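PDB 5AJ8: tubulin binding cofactor C from Leishmania major, which probably acts as a chaperone cofactor in tubulin folding and heterodimer assembly, the chain here being its C-terminal, C-CAP/cofactor C-like domain. Local coordinates for residues 77-81 with 129-135; 40-44 with 58-62; 96-102 with 116-120. The protein carries 1 engineered substitution. All coordinates share one frame; numbering follows the deposited sequence. Where two conformers were deposited one is given.

Contact 1. Residues 77-81 with 129-135; sequences VWCAS and TARTEQN
The backbones of W78 and E133 pass with CA atoms 5.5 Å apart where the end of strand 73-79 runs alongside helix 129-132 and the turn that follows it, and no direct backbone hydrogen bond joins them. Two waters fill that role instead: one donates to both V77 O and E133 O, the other accepts from C79 N and can donate to T132 O. The side chain of W78 carries most of the contact. Its CG lies anti to the backbone N (chi1 -165°), which swings the indole out toward the helical segment. There NE1 donates to T132 OG1 at 3.0 Å, with the hydroxyl close to the indole plane; the same OG1 also bonds to D128 O, so it links the ring to the start of the helix. Further round that edge, W78 CZ2 comes within 3.3 Å of T129 O. E133 lies over one face of the indole: its CG stands 3.6 Å from the centroid of the six-membered ring in a CH-pi contact, and the carboxylate lies over the outer CZ3-CH2 rim, its plane 11° from that of the indole. E133 OE2 makes a salt bridge with R97 NH1. Beyond the indole, T132 CG2 packs on A80 CA at 3.6 Å. The amide of N135 reaches back to the strand end, ND2 donating to C79 O over 2.8 Å, the donor tilted 23° from the carbonyl plane. A tryptophan at the end of a parallel strand is thus covered by a short helix and its following turn, laid against the flank of the right-handed parallel beta-helix characteristic of the C-CAP/cofactor C-like domain, at the C-terminal end of one of its inner strands.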
ATOM      1  N   VAL A  77       4.011  -1.460   3.000  1.00 10.57           N
ATOM      2  CA  VAL A  77       3.021  -2.486   2.872  1.00 11.74           C
ATOM      3  C   VAL A  77       2.886  -3.364   4.135  1.00 12.05           C
ATOM      4  O   VAL A  77       3.887  -3.811   4.709  1.00 12.95           O
ATOM      5  CB  VAL A  77       3.400  -3.384   1.655  1.00 13.59           C
ATOM      6  CG1 VAL A  77       2.529  -4.624   1.577  1.00 15.36           C
ATOM      7  CG2 VAL A  77       3.305  -2.588   0.371  1.00 14.03           C
ATOM      8  N   TRP A  78       1.640  -3.623   4.531  1.00 11.22           N
ATOM      9  CA  TRP A  78       1.316  -4.697   5.481  1.00 12.14           C
ATOM     10  C   TRP A  78       0.288  -5.575   4.777  1.00 11.31           C
ATOM     11  O   TRP A  78      -0.869  -5.190   4.615  1.00 11.10           O
ATOM     12  CB  TRP A  78       0.766  -4.145   6.800  1.00 12.52           C
ATOM     13  CG  TRP A  78       0.733  -5.154   7.975  1.00 13.44           C
ATOM     14  CD1 TRP A  78       0.354  -6.472   7.941  1.00 14.02           C
ATOM     15  CD2 TRP A  78       1.081  -4.879   9.338  1.00 12.94           C
ATOM     16  NE1 TRP A  78       0.470  -7.029   9.195  1.00 14.59           N
ATOM     17  CE2 TRP A  78       0.906  -6.069  10.069  1.00 14.13           C
ATOM     18  CE3 TRP A  78       1.562  -3.746   9.996  1.00 12.96           C
ATOM     19  CZ2 TRP A  78       1.180  -6.151  11.444  1.00 14.62           C
ATOM     20  CZ3 TRP A  78       1.837  -3.820  11.347  1.00 13.64           C
ATOM     21  CH2 TRP A  78       1.657  -5.016  12.059  1.00 14.27           C
ATOM     22  N   CYS A  79       0.725  -6.745   4.354  1.00 11.31           N
ATOM     23  CA  CYS A  79      -0.102  -7.624   3.553  1.00 11.34           C
ATOM     24  C   CYS A  79      -0.222  -8.998   4.169  1.00 10.43           C
ATOM     25  O   CYS A  79       0.767  -9.545   4.600  1.00  9.95           O
ATOM     26  CB  CYS A  79       0.514  -7.781   2.163  1.00 12.12           C
ATOM     27  SG  CYS A  79      -0.668  -8.452   0.966  1.00 15.99           S
ATOM     28  N   ALA A  80      -1.425  -9.567   4.142  1.00 10.23           N
ATOM     29  CA  ALA A  80      -1.663 -10.916   4.648  1.00 11.19           C
ATOM     30  C   ALA A  80      -1.025 -11.956   3.754  1.00 11.84           C
ATOM     31  O   ALA A  80      -0.848 -13.068   4.173  1.00 11.83           O
ATOM     32  CB  ALA A  80      -3.146 -11.204   4.771  1.00 11.58           C
ATOM     33  N   SER A  81      -0.717 -11.598   2.503  1.00 11.56           N
ATOM     34  CA  SER A  81      -0.057 -12.534   1.593  1.00 12.38           C
ATOM     35  C   SER A  81       1.127 -11.864   0.869  1.00 12.39           C
ATOM     36  O   SER A  81       1.344 -10.667   0.998  1.00 12.94           O
ATOM     37  CB  SER A  81      -1.076 -13.147   0.611  1.00 12.36           C
ATOM     38  OG  SER A  81      -1.842 -12.155  -0.083  1.00 12.59           O
ATOM     39  N   THR A 129      -1.321 -10.721  12.894  1.00 18.75           N
ATOM     40  CA  THR A 129      -0.479  -9.565  12.651  1.00 18.58           C
ATOM     41  C   THR A 129       1.032  -9.883  12.781  1.00 19.63           C
ATOM     42  O   THR A 129       1.835  -9.363  11.994  1.00 18.28           O
ATOM     43  CB  THR A 129      -0.887  -8.381  13.548  1.00 17.80           C
ATOM     44  OG1 THR A 129      -0.903  -8.799  14.906  1.00 19.30           O
ATOM     45  CG2 THR A 129      -2.290  -7.852  13.180  1.00 17.15           C
ATOM     46  N   ALA A 130       1.407 -10.727  13.743  1.00 21.32           N
ATOM     47  CA  ALA A 130       2.824 -11.125  13.949  1.00 24.99           C
ATOM     48  C   ALA A 130       3.450 -11.791  12.717  1.00 25.72           C
ATOM     49  O   ALA A 130       4.554 -11.436  12.297  1.00 26.93           O
ATOM     50  CB  ALA A 130       2.948 -12.065  15.138  1.00 26.43           C
ATOM     51  N   ARG A 131       2.721 -12.743  12.148  1.00 26.01           N
ATOM     52  CA  ARG A 131       3.156 -13.528  10.992  1.00 28.14           C
ATOM     53  C   ARG A 131       3.164 -12.751   9.679  1.00 24.09           C
ATOM     54  O   ARG A 131       3.925 -13.087   8.784  1.00 25.02           O
ATOM     55  CB  ARG A 131       2.198 -14.716  10.840  1.00 32.82           C
ATOM     56  CG  ARG A 131       2.653 -15.864   9.942  1.00 40.34           C
ATOM     57  CD  ARG A 131       1.475 -16.605   9.344  1.00 48.08           C
ATOM     58  NE  ARG A 131       0.680 -15.812   8.382  1.00 56.39           N
ATOM     59  CZ  ARG A 131      -0.661 -15.798   8.294  1.00 60.41           C
ATOM     60  NH1 ARG A 131      -1.414 -16.535   9.113  1.00 67.60           N
ATOM     61  NH2 ARG A 131      -1.265 -15.040   7.372  1.00 56.46           N
ATOM     62  N   THR A 132       2.269 -11.773   9.539  1.00 18.58           N
ATOM     63  CA  THR A 132       2.118 -11.012   8.298  1.00 16.62           C
ATOM     64  C   THR A 132       2.923  -9.714   8.169  1.00 14.54           C
ATOM     65  O   THR A 132       3.144  -9.255   7.045  1.00 12.86           O
ATOM     66  CB  THR A 132       0.629 -10.720   8.022  1.00 15.58           C
ATOM     67  OG1 THR A 132       0.044 -10.036   9.145  1.00 14.51           O
ATOM     68  CG2 THR A 132      -0.124 -12.051   7.741  1.00 16.03           C
ATOM     69  N   GLU A 133       3.340  -9.109   9.280  1.00 14.06           N
ATOM     70  CA  GLU A 133       3.959  -7.769   9.193  1.00 14.33           C
ATOM     71  C   GLU A 133       5.121  -7.724   8.202  1.00 13.91           C
ATOM     72  O   GLU A 133       5.285  -6.739   7.482  1.00 12.36           O
ATOM     73  CB  GLU A 133       4.410  -7.216  10.560  1.00 15.10           C
ATOM     74  CG  GLU A 133       4.915  -5.765  10.451  1.00 16.12           C
ATOM     75  CD  GLU A 133       5.132  -5.064  11.787  1.00 17.23           C
ATOM     76  OE1 GLU A 133       5.180  -5.762  12.813  1.00 19.25           O
ATOM     77  OE2 GLU A 133       5.256  -3.813  11.805  1.00 17.37           O
ATOM     78  N   GLN A 134       5.904  -8.804   8.188  1.00 15.18           N
ATOM     79  CA  GLN A 134       7.129  -8.898   7.393  1.00 16.70           C
ATOM     80  C   GLN A 134       6.943  -9.491   5.988  1.00 15.86           C
ATOM     81  O   GLN A 134       7.920  -9.763   5.317  1.00 16.31           O
ATOM     82  CB  GLN A 134       8.233  -9.636   8.198  1.00 18.94           C
ATOM     83  CG  GLN A 134       8.628  -8.887   9.504  1.00 19.76           C
ATOM     84  CD  GLN A 134       9.118  -7.437   9.266  1.00 21.02           C
ATOM     85  OE1 GLN A 134       8.572  -6.453   9.806  1.00 19.43           O
ATOM     86  NE2 GLN A 134      10.145  -7.305   8.432  1.00 21.45           N
ATOM     87  N   ASN A 135       5.705  -9.644   5.523  1.00 15.08           N
ATOM     88  CA  ASN A 135       5.468 -10.094   4.148  1.00 15.34           C
ATOM     89  C   ASN A 135       5.973  -9.126   3.080  1.00 15.28           C
ATOM     90  O   ASN A 135       6.216  -9.529   1.951  1.00 15.75           O
ATOM     91  CB  ASN A 135       3.986 -10.398   3.908  1.00 15.05           C
ATOM     92  CG  ASN A 135       3.537 -11.698   4.571  1.00 17.02           C
ATOM     93  OD1 ASN A 135       4.364 -12.541   4.929  1.00 18.57           O
ATOM     94  ND2 ASN A 135       2.239 -11.866   4.728  1.00 16.91           N
TER
HETATM   95  O   HOH W   1       4.375  -3.998   7.363  1.00  9.79           O
HETATM   96  O   HOH W   2       3.427  -7.108   5.095  1.00  9.53           O

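Contact 2. Residues 40-44 with 58-62; sequences YCLPI and VYVAC
Y40 and Y59 form a parallel bridge, their CA atoms 5.0 Å apart, and from it C41 N donates to Y59 O at 2.8 Å, the carbonyl pointing almost straight at the donor. Beyond C41 the first segment leaves regular strand geometry. The next backbone bond comes from I44, whose N donates to A61 O over 2.8 Å in a nearly straight bond (173° at the hydrogen), although the donor stands 35° out of the carbonyl plane. P43, which has no N-H to offer, lies between these two bonds and sets its CB 4.0 Å from A61 CB. I44 O receives a CA-H...O contact from C62 CA at 3.3 Å, so the two chains stay together past the Y40-Y59 bridge. The carbonyl of C41 instead accepts a hydrogen bond from the hydroxyl of Y96, which reaches in from the loop after strand 91-95. Successive coils of a right-handed parallel beta-helix meet in this way: strands 38-41 and 56-62 are neighbours in one parallel sheet, and equivalent residues stack from coil to coil as a ladder. The tyrosine pair is one rung of it. With CG anti to the carbonyl carbon in both residues, the phenol groups run side by side in the same direction, planes 12° apart but slid so far that the rings barely overlap; Y40 CE1 meets Y59 CD1 at 3.5 Å. Y76 extends the ladder by stacking on Y59. The hydroxyls find partners in the C-terminal part of the chain, Y59 OH with R162 O and Y40 OH with S164 OG and R162 NH1. Elsewhere along the pair of strands, C41 SG packs against V60 CB at 4.0 Å.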
ATOM      1  N   TYR A  40      -2.117   7.440   0.656  1.00 11.80           N
ATOM      2  CA  TYR A  40      -2.274   6.964   2.029  1.00 11.01           C
ATOM      3  C   TYR A  40      -3.576   6.182   2.143  1.00 11.03           C
ATOM      4  O   TYR A  40      -4.653   6.777   2.005  1.00 11.40           O
ATOM      5  CB  TYR A  40      -2.303   8.165   2.963  1.00 11.05           C
ATOM      6  CG  TYR A  40      -1.028   8.952   2.959  1.00 10.76           C
ATOM      7  CD1 TYR A  40       0.079   8.495   3.642  1.00 10.14           C
ATOM      8  CD2 TYR A  40      -0.930  10.160   2.277  1.00 10.87           C
ATOM      9  CE1 TYR A  40       1.244   9.207   3.639  1.00 10.04           C
ATOM     10  CE2 TYR A  40       0.227  10.887   2.286  1.00 10.78           C
ATOM     11  CZ  TYR A  40       1.314  10.402   2.955  1.00 10.33           C
ATOM     12  OH  TYR A  40       2.466  11.120   2.980  1.00 10.47           O
ATOM     13  N   CYS A  41      -3.479   4.865   2.351  1.00 10.87           N
ATOM     14  CA  CYS A  41      -4.645   4.003   2.504  1.00 11.43           C
ATOM     15  C   CYS A  41      -4.844   3.506   3.944  1.00 11.76           C
ATOM     16  O   CYS A  41      -3.948   2.903   4.545  1.00 11.17           O
ATOM     17  CB  CYS A  41      -4.577   2.773   1.602  1.00 11.96           C
ATOM     18  SG  CYS A  41      -4.079   3.069  -0.115  1.00 13.39           S
ATOM     19  N   LEU A  42      -6.036   3.735   4.474  1.00 11.65           N
ATOM     20  CA  LEU A  42      -6.462   3.041   5.671  1.00 12.15           C
ATOM     21  C   LEU A  42      -6.538   1.533   5.317  1.00 11.85           C
ATOM     22  O   LEU A  42      -6.635   1.168   4.147  1.00 11.97           O
ATOM     23  CB  LEU A  42      -7.801   3.583   6.165  1.00 12.92           C
ATOM     24  CG  LEU A  42      -7.854   5.073   6.526  1.00 14.05           C
ATOM     25  CD1 LEU A  42      -9.230   5.474   7.024  1.00 14.95           C
ATOM     26  CD2 LEU A  42      -6.785   5.444   7.555  1.00 14.31           C
ATOM     27  N   PRO A  43      -6.428   0.654   6.322  1.00 11.23           N
ATOM     28  CA  PRO A  43      -6.420  -0.785   6.020  1.00 11.07           C
ATOM     29  C   PRO A  43      -7.617  -1.233   5.181  1.00 10.91           C
ATOM     30  O   PRO A  43      -8.719  -0.856   5.483  1.00 11.67           O
ATOM     31  CB  PRO A  43      -6.416  -1.439   7.420  1.00 10.99           C
ATOM     32  CG  PRO A  43      -5.750  -0.416   8.298  1.00 10.87           C
ATOM     33  CD  PRO A  43      -6.193   0.912   7.756  1.00 11.30           C
ATOM     34  N   ILE A  44      -7.364  -2.020   4.131  1.00 10.90           N
ATOM     35  CA  ILE A  44      -8.399  -2.571   3.253  1.00 10.56           C
ATOM     36  C   ILE A  44      -8.603  -4.039   3.603  1.00 10.63           C
ATOM     37  O   ILE A  44      -7.643  -4.804   3.650  1.00  9.59           O
ATOM     38  CB  ILE A  44      -7.935  -2.478   1.796  1.00 10.65           C
ATOM     39  CG1 ILE A  44      -7.469  -1.060   1.447  1.00 10.48           C
ATOM     40  CG2 ILE A  44      -9.015  -2.950   0.849  1.00 11.18           C
ATOM     41  CD1 ILE A  44      -8.545  -0.018   1.631  1.00 11.28           C
ATOM     42  N   VAL A  58       3.309   4.856  -1.730  1.00 11.67           N
ATOM     43  CA  VAL A  58       2.024   4.249  -1.361  1.00 10.84           C
ATOM     44  C   VAL A  58       2.105   3.544  -0.008  1.00 11.10           C
ATOM     45  O   VAL A  58       3.049   2.794   0.234  1.00 10.25           O
ATOM     46  CB  VAL A  58       1.611   3.244  -2.426  1.00 11.16           C
ATOM     47  CG1 VAL A  58       0.219   2.684  -2.179  1.00 11.12           C
ATOM     48  CG2 VAL A  58       1.669   3.908  -3.796  1.00 11.89           C
ATOM     49  N   TYR A  59       1.172   3.864   0.902  1.00 10.41           N
ATOM     50  CA  TYR A  59       1.111   3.259   2.229  1.00  9.80           C
ATOM     51  C   TYR A  59      -0.190   2.500   2.277  1.00  9.92           C
ATOM     52  O   TYR A  59      -1.246   3.101   2.225  1.00 11.60           O
ATOM     53  CB  TYR A  59       1.163   4.323   3.325  1.00  9.88           C
ATOM     54  CG  TYR A  59       2.413   5.209   3.273  1.00  9.82           C
ATOM     55  CD1 TYR A  59       2.508   6.250   2.383  1.00  9.60           C
ATOM     56  CD2 TYR A  59       3.504   4.965   4.102  1.00  9.91           C
ATOM     57  CE1 TYR A  59       3.647   7.036   2.310  1.00 10.09           C
ATOM     58  CE2 TYR A  59       4.660   5.745   4.035  1.00 10.16           C
ATOM     59  CZ  TYR A  59       4.721   6.788   3.133  1.00 10.25           C
ATOM     60  OH  TYR A  59       5.836   7.615   3.073  1.00 10.92           O
ATOM     61  N   VAL A  60      -0.132   1.180   2.335  1.00  9.56           N
ATOM     62  CA  VAL A  60      -1.350   0.355   2.257  1.00  9.72           C
ATOM     63  C   VAL A  60      -1.244  -0.915   3.106  1.00  9.66           C
ATOM     64  O   VAL A  60      -0.190  -1.595   3.120  1.00  9.35           O
ATOM     65  CB  VAL A  60      -1.660  -0.028   0.773  1.00  9.70           C
ATOM     66  CG1 VAL A  60      -0.500  -0.766   0.136  1.00  9.76           C
ATOM     67  CG2 VAL A  60      -2.959  -0.805   0.636  1.00  9.50           C
ATOM     68  N   ALA A  61      -2.327  -1.209   3.813  1.00  9.13           N
ATOM     69  CA  ALA A  61      -2.534  -2.504   4.416  1.00  9.43           C
ATOM     70  C   ALA A  61      -3.681  -3.199   3.683  1.00  9.30           C
ATOM     71  O   ALA A  61      -4.698  -2.556   3.392  1.00  9.54           O
ATOM     72  CB  ALA A  61      -2.853  -2.362   5.900  1.00  9.82           C
ATOM     73  N   CYS A  62      -3.545  -4.508   3.446  1.00  9.43           N
ATOM     74  CA  CYS A  62      -4.522  -5.270   2.684  1.00  9.59           C
ATOM     75  C   CYS A  62      -4.335  -6.773   2.836  1.00  9.79           C
ATOM     76  O   CYS A  62      -3.340  -7.225   3.396  1.00 10.05           O
ATOM     77  CB  CYS A  62      -4.467  -4.869   1.210  1.00 10.21           C
ATOM     78  SG  CYS A  62      -2.829  -5.041   0.459  1.00 12.01           S
TER

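Contact 3. Residues 96-102 with 116-120; sequences YRCWVGL and HAEWV
H116 points its imidazole from the first turn of helix 116-122 against the inner side of loop 96-102, and its ring atoms meet a different part of that loop on each side. From CB the chain turns so that CG lies anti to the carbonyl carbon (chi1 -70°), bringing the ring under R97. CG and ND1 face the backbone of that residue, and R97 CA sits over the middle of the imidazole, 3.5 Å from its centroid and 5° from the normal, a CH-pi contact. CD2 touches L102 CD2 at 3.6 Å and also faces Y96, the two rings meeting as an offset edge-to-face pair with the edge of H116 toward the tyrosine face and the planes at 76°. CE1 lies 3.3 Å from R97 O. At the tip NE2 donates to W99 O at 2.8 Å; the acceptor lies in the imidazole plane, yet the donor stands well above the carbonyl plane. L102 N reaches the same oxygen from the opposite face, so W99 O is gripped from both sides. W99, the centre of an inverse gamma turn, follows the 3-10 turn 96-98. The loop and helix together lie against the strands of the parallel beta-helix, over the face of strands 56-62 and 73-79 that bears A61 and W78: Y96, H116 and V120 all touch W78. One turn along the helix, W119 offers an indole face to L102, whose CD1 is centred 3.5 Å above the six-membered ring while its CD2 meets CG of the five-membered ring at 3.6 Å. On the other flank Y96 CE2 packs on V120 CG2 at 4.0 Å, the side chains running past one another in opposite directions.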
ATOM      1  N   TYR A  96       4.481  -0.773   6.479  1.00  8.79           N
ATOM      2  CA  TYR A  96       3.348   0.159   6.661  1.00  8.86           C
ATOM      3  C   TYR A  96       3.525   1.066   7.891  1.00 10.07           C
ATOM      4  O   TYR A  96       3.011   2.197   7.940  1.00  9.83           O
ATOM      5  CB  TYR A  96       2.082  -0.688   6.799  1.00  8.58           C
ATOM      6  CG  TYR A  96       0.742   0.002   6.818  1.00  8.68           C
ATOM      7  CD1 TYR A  96       0.312   0.779   5.744  1.00  8.67           C
ATOM      8  CD2 TYR A  96      -0.122  -0.171   7.888  1.00  9.16           C
ATOM      9  CE1 TYR A  96      -0.933   1.361   5.733  1.00  8.96           C
ATOM     10  CE2 TYR A  96      -1.373   0.408   7.890  1.00  9.49           C
ATOM     11  CZ  TYR A  96      -1.775   1.175   6.811  1.00  9.38           C
ATOM     12  OH  TYR A  96      -3.021   1.743   6.808  1.00  9.66           O
ATOM     13  N   ARG A  97       4.248   0.563   8.877  1.00 11.04           N
ATOM     14  CA  ARG A  97       4.530   1.320  10.078  1.00 12.61           C
ATOM     15  C   ARG A  97       5.266   2.667   9.797  1.00 12.79           C
ATOM     16  O   ARG A  97       5.246   3.552  10.637  1.00 12.16           O
ATOM     17  CB  ARG A  97       5.303   0.459  11.094  1.00 13.74           C
ATOM     18  CG  ARG A  97       6.688   0.054  10.646  1.00 14.37           C
ATOM     19  CD  ARG A  97       7.397  -0.818  11.676  1.00 16.10           C
ATOM     20  NE  ARG A  97       8.672  -1.291  11.141  1.00 17.63           N
ATOM     21  CZ  ARG A  97       8.920  -2.518  10.666  1.00 19.72           C
ATOM     22  NH1 ARG A  97       7.987  -3.474  10.673  1.00 20.11           N
ATOM     23  NH2 ARG A  97      10.140  -2.810  10.194  1.00 20.56           N
ATOM     24  N   CYS A  98       5.890   2.813   8.616  1.00 12.28           N
ATOM     25  CA  CYS A  98       6.453   4.110   8.210  1.00 12.85           C
ATOM     26  C   CYS A  98       5.396   5.203   8.088  1.00 12.32           C
ATOM     27  O   CYS A  98       5.740   6.380   8.092  1.00 12.67           O
ATOM     28  CB  CYS A  98       7.221   3.997   6.877  1.00 12.90           C
ATOM     29  SG  CYS A  98       8.661   2.918   7.043  1.00 13.85           S
ATOM     30  N   TRP A  99       4.119   4.845   7.926  1.00 11.48           N
ATOM     31  CA  TRP A  99       3.082   5.868   7.993  1.00 11.74           C
ATOM     32  C   TRP A  99       2.750   6.163   9.456  1.00 12.74           C
ATOM     33  O   TRP A  99       1.750   5.676   9.985  1.00 12.54           O
ATOM     34  CB  TRP A  99       1.831   5.495   7.186  1.00 10.88           C
ATOM     35  CG  TRP A  99       0.795   6.592   7.180  1.00 10.75           C
ATOM     36  CD1 TRP A  99       1.003   7.930   7.417  1.00 11.35           C
ATOM     37  CD2 TRP A  99      -0.587   6.455   6.891  1.00 10.41           C
ATOM     38  NE1 TRP A  99      -0.165   8.621   7.294  1.00 11.21           N
ATOM     39  CE2 TRP A  99      -1.159   7.739   6.963  1.00 10.90           C
ATOM     40  CE3 TRP A  99      -1.410   5.366   6.575  1.00 10.13           C
ATOM     41  CZ2 TRP A  99      -2.514   7.958   6.742  1.00 11.06           C
ATOM     42  CZ3 TRP A  99      -2.755   5.601   6.333  1.00 10.15           C
ATOM     43  CH2 TRP A  99      -3.286   6.869   6.418  1.00 10.64           C
ATOM     44  N   VAL A 100       3.628   6.940  10.088  1.00 14.43           N
ATOM     45  CA  VAL A 100       3.488   7.339  11.478  1.00 16.09           C
ATOM     46  C   VAL A 100       2.186   8.101  11.674  1.00 15.96           C
ATOM     47  O   VAL A 100       1.526   7.953  12.699  1.00 17.84           O
ATOM     48  CB  VAL A 100       4.685   8.199  11.963  1.00 18.82           C
ATOM     49  CG1 VAL A 100       4.490   8.616  13.419  1.00 20.38           C
ATOM     50  CG2 VAL A 100       6.006   7.429  11.837  1.00 19.85           C
ATOM     51  N   GLY A 101       1.784   8.890  10.687  1.00 16.07           N
ATOM     52  CA  GLY A 101       0.557   9.702  10.783  1.00 15.63           C
ATOM     53  C   GLY A 101      -0.764   8.956  10.882  1.00 15.00           C
ATOM     54  O   GLY A 101      -1.769   9.537  11.281  1.00 14.38           O
ATOM     55  N   LEU A 102      -0.778   7.671  10.509  1.00 14.08           N
ATOM     56  CA  LEU A 102      -1.944   6.826  10.707  1.00 13.59           C
ATOM     57  C   LEU A 102      -2.387   6.859  12.174  1.00 14.70           C
ATOM     58  O   LEU A 102      -3.585   6.879  12.500  1.00 13.20           O
ATOM     59  CB  LEU A 102      -1.651   5.380  10.294  1.00 12.72           C
ATOM     60  CG  LEU A 102      -2.778   4.372  10.562  1.00 12.39           C
ATOM     61  CD1 LEU A 102      -4.008   4.769   9.780  1.00 12.36           C
ATOM     62  CD2 LEU A 102      -2.379   2.922  10.270  1.00 11.81           C
ATOM     63  N   HIS A 116       0.085   0.168  14.717  1.00 14.60           N
ATOM     64  CA  HIS A 116      -0.269  -0.246  13.384  1.00 13.56           C
ATOM     65  C   HIS A 116      -0.877  -1.640  13.411  1.00 13.43           C
ATOM     66  O   HIS A 116      -1.822  -1.911  12.685  1.00 12.99           O
ATOM     67  CB  HIS A 116       0.942  -0.167  12.445  1.00 12.92           C
ATOM     68  CG  HIS A 116       1.371   1.229  12.135  1.00 12.56           C
ATOM     69  ND1 HIS A 116       2.254   1.934  12.927  1.00 13.16           N
ATOM     70  CD2 HIS A 116       1.045   2.057  11.111  1.00 11.74           C
ATOM     71  CE1 HIS A 116       2.454   3.132  12.402  1.00 12.63           C
ATOM     72  NE2 HIS A 116       1.734   3.229  11.300  1.00 11.70           N
ATOM     73  N   ALA A 117      -0.368  -2.512  14.276  1.00 14.28           N
ATOM     74  CA  ALA A 117      -0.933  -3.870  14.437  1.00 14.70           C
ATOM     75  C   ALA A 117      -2.409  -3.816  14.784  1.00 14.83           C
ATOM     76  O   ALA A 117      -3.188  -4.560  14.217  1.00 13.47           O
ATOM     77  CB  ALA A 117      -0.173  -4.671  15.495  1.00 15.59           C
ATOM     78  N   GLU A 118      -2.788  -2.918  15.694  0.60 15.77           N
ATOM     79  CA  GLU A 118      -4.193  -2.743  16.070  0.60 16.71           C
ATOM     80  C   GLU A 118      -5.037  -2.262  14.903  0.60 15.15           C
ATOM     81  O   GLU A 118      -6.120  -2.774  14.661  0.60 15.06           O
ATOM     82  CB  GLU A 118      -4.321  -1.733  17.229  0.60 18.94           C
ATOM     83  CG  GLU A 118      -4.034  -2.320  18.601  0.60 21.80           C
ATOM     84  CD  GLU A 118      -3.926  -1.250  19.675  0.60 23.66           C
ATOM     85  OE1 GLU A 118      -2.958  -0.461  19.644  0.60 23.27           O
ATOM     86  OE2 GLU A 118      -4.827  -1.191  20.538  0.60 27.50           O
ATOM     87  N   TRP A 119      -4.547  -1.253  14.194  1.00 14.25           N
ATOM     88  CA  TRP A 119      -5.236  -0.748  12.996  1.00 13.08           C
ATOM     89  C   TRP A 119      -5.466  -1.870  11.973  1.00 12.78           C
ATOM     90  O   TRP A 119      -6.562  -2.045  11.431  1.00 12.12           O
ATOM     91  CB  TRP A 119      -4.401   0.344  12.307  1.00 12.66           C
ATOM     92  CG  TRP A 119      -4.722   1.726  12.705  1.00 12.74           C
ATOM     93  CD1 TRP A 119      -4.112   2.471  13.664  1.00 13.09           C
ATOM     94  CD2 TRP A 119      -5.742   2.550  12.146  1.00 12.55           C
ATOM     95  NE1 TRP A 119      -4.699   3.710  13.745  1.00 13.30           N
ATOM     96  CE2 TRP A 119      -5.699   3.783  12.818  1.00 13.09           C
ATOM     97  CE3 TRP A 119      -6.708   2.353  11.161  1.00 12.26           C
ATOM     98  CZ2 TRP A 119      -6.561   4.826  12.511  1.00 13.64           C
ATOM     99  CZ3 TRP A 119      -7.566   3.380  10.867  1.00 12.79           C
ATOM    100  CH2 TRP A 119      -7.496   4.595  11.536  1.00 13.25           C
ATOM    101  N   VAL A 120      -4.409  -2.627  11.712  1.00 12.48           N
ATOM    102  CA  VAL A 120      -4.461  -3.669  10.703  1.00 12.95           C
ATOM    103  C   VAL A 120      -5.358  -4.832  11.162  1.00 13.48           C
ATOM    104  O   VAL A 120      -6.056  -5.427  10.349  1.00 12.62           O
ATOM    105  CB  VAL A 120      -3.041  -4.143  10.364  1.00 13.15           C
ATOM    106  CG1 VAL A 120      -3.050  -5.415   9.561  1.00 14.73           C
ATOM    107  CG2 VAL A 120      -2.289  -3.040   9.606  1.00 12.87           C
TER

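Contacts 1 and 2 share a sheet, strands 73-79 and 56-62 being neighbours in it: their centres are about 12 Å apart, and W78 N probably bonds to V60 O (3.1 Å) and W78 O to C62 N (3.0 Å). Contact 3 falls within the chain between the segments of contact 1, its centre about 12 Å away. R97 NH1 meets E133 OE2 in a 3.0 Å salt bridge, and W78 CH2 packs on A117 CA. Contacts 2 and 3 are closer, about 9 Å between centres, and meet where Y96 OH lies 2.7 Å from C41 O. Segments 96-102, 116-120 and 129-135 all lie around W78, at the ends of strands 56-62 and 73-79.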